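Local atomic coordinates of probable histone-lysine N-methyltransferase, H3 lysine-9 specific SUVH9 (Arabidopsis thaliana, PDB entry 4NJ5), a protein that helps silence some transposable elements, lacks methyltransferase activity, and may bind methylated DNA and recruit RNA polymerase V to chromatin. Residues Lys69-Val72 / Gly73-Gly77. Sequence-based numbering, arbitrary orientation.
Sequences KRIV and GSIPG
Ile71 and Ile75 meet across a bend in the loop of the SRA domain between helix 46-60 and strand 83-84, and the pair illustrates how apolar side chains four residues apart can pack against each other round a bend without regular structure. Methyl meets methyl: CG2 of Ile71 lies 3.7 Å from CD1 of Ile75, the two side chains crossing at a slant. On Ile71, CG2 stands anti to the backbone N while CG1 is anti to the carbonyl carbon (chi1 -65°), which sends the two branches to different neighbours. The longer branch ends at CD1, in looser contact with the proline ring, 4.3 Å from CD of Pro76. Outside the pair, Ile75 also touches Met65, Asn66 and Leu95, while the side chain of Val72 heads away from 73-77 and touches Leu110.

Polar links hold the backbone from outside. Arg175, in strand 174-180, donates through NH1 to both Ile71 O and Gly73 O, while Asn66 OD1 accepts from Ile71 N; the bend is thereby tied to strand 174-180 of the domain's sheet and to an earlier part of the same loop. Backbone shape matters at Gly73, which adopts a positive phi of 90° with psi at -145°, angles readily open to glycine. Beyond Gly73, the carbonyl of Ser74 faces back across the bend, its O 3.6 Å from Ile71 CG2.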
loop_
_atom_site.group_PDB
_atom_site.type_symbol
_atom_site.label_atom_id
_atom_site.label_comp_id
_atom_site.label_asym_id
_atom_site.label_seq_id
_atom_site.Cartn_x
_atom_site.Cartn_y
_atom_site.Cartn_z
ATOM N N LYS A 69 -24.947 -1.953 -7.246
ATOM C CA LYS A 69 -25.066 -0.813 -6.328
ATOM C C LYS A 69 -26.176 -0.946 -5.282
ATOM O O LYS A 69 -26.512 0.025 -4.603
ATOM C CB LYS A 69 -25.225 0.497 -7.109
ATOM C CG LYS A 69 -23.933 1.277 -7.295
ATOM C CD LYS A 69 -23.919 2.027 -8.621
ATOM C CE LYS A 69 -25.230 2.752 -8.860
ATOM N NZ LYS A 69 -25.537 3.694 -7.751
ATOM N N ARG A 70 -26.728 -2.147 -5.136
ATOM C CA ARG A 70 -27.874 -2.351 -4.249
ATOM C C ARG A 70 -27.498 -2.410 -2.767
ATOM O O ARG A 70 -28.359 -2.589 -1.907
ATOM C CB ARG A 70 -28.656 -3.607 -4.651
ATOM C CG ARG A 70 -29.268 -3.530 -6.047
ATOM C CD ARG A 70 -30.062 -4.786 -6.386
ATOM N NE ARG A 70 -30.539 -4.770 -7.767
ATOM C CZ ARG A 70 -30.310 -5.735 -8.654
ATOM N NH1 ARG A 70 -29.610 -6.808 -8.309
ATOM N NH2 ARG A 70 -30.785 -5.629 -9.888
ATOM N N ILE A 71 -26.213 -2.249 -2.473
ATOM C CA ILE A 71 -25.744 -2.276 -1.094
ATOM C C ILE A 71 -25.692 -0.880 -0.487
ATOM O O ILE A 71 -24.970 -0.011 -0.972
ATOM C CB ILE A 71 -24.351 -2.924 -0.983
ATOM C CG1 ILE A 71 -24.424 -4.402 -1.369
ATOM C CG2 ILE A 71 -23.799 -2.762 0.427
ATOM C CD1 ILE A 71 -23.158 -5.172 -1.082
ATOM N N VAL A 72 -26.466 -0.667 0.570
ATOM C CA VAL A 72 -26.401 0.585 1.312
ATOM C C VAL A 72 -25.654 0.352 2.622
ATOM O O VAL A 72 -25.803 -0.696 3.256
ATOM C CB VAL A 72 -27.810 1.214 1.545
ATOM C CG1 VAL A 72 -28.866 0.472 0.741
ATOM C CG2 VAL A 72 -28.175 1.251 3.025
ATOM N N GLY A 73 -24.828 1.317 3.011
ATOM C CA GLY A 73 -24.025 1.178 4.211
ATOM C C GLY A 73 -22.681 0.547 3.912
ATOM O O GLY A 73 -22.114 0.768 2.848
ATOM N N SER A 74 -22.178 -0.253 4.843
ATOM C CA SER A 74 -20.840 -0.820 4.717
ATOM C C SER A 74 -20.716 -1.806 3.553
ATOM O O SER A 74 -21.640 -2.564 3.268
ATOM C CB SER A 74 -20.429 -1.502 6.025
ATOM O OG SER A 74 -20.665 -0.654 7.138
ATOM N N ILE A 75 -19.572 -1.773 2.876
ATOM C CA ILE A 75 -19.238 -2.789 1.888
ATOM C C ILE A 75 -18.432 -3.877 2.600
ATOM O O ILE A 75 -17.369 -3.596 3.159
ATOM C CB ILE A 75 -18.413 -2.208 0.718
ATOM C CG1 ILE A 75 -19.142 -1.023 0.077
ATOM C CG2 ILE A 75 -18.117 -3.279 -0.322
ATOM C CD1 ILE A 75 -20.506 -1.367 -0.520
ATOM N N PRO A 76 -18.945 -5.118 2.600
ATOM C CA PRO A 76 -18.290 -6.211 3.324
ATOM C C PRO A 76 -16.866 -6.431 2.835
ATOM O O PRO A 76 -16.644 -6.546 1.629
ATOM C CB PRO A 76 -19.164 -7.425 2.989
ATOM C CG PRO A 76 -20.501 -6.843 2.664
ATOM C CD PRO A 76 -20.198 -5.555 1.962
ATOM N N GLY A 77 -15.917 -6.463 3.766
ATOM C CA GLY A 77 -14.520 -6.664 3.425
ATOM C C GLY A 77 -13.746 -5.370 3.256
ATOM O O GLY A 77 -12.519 -5.370 3.276
#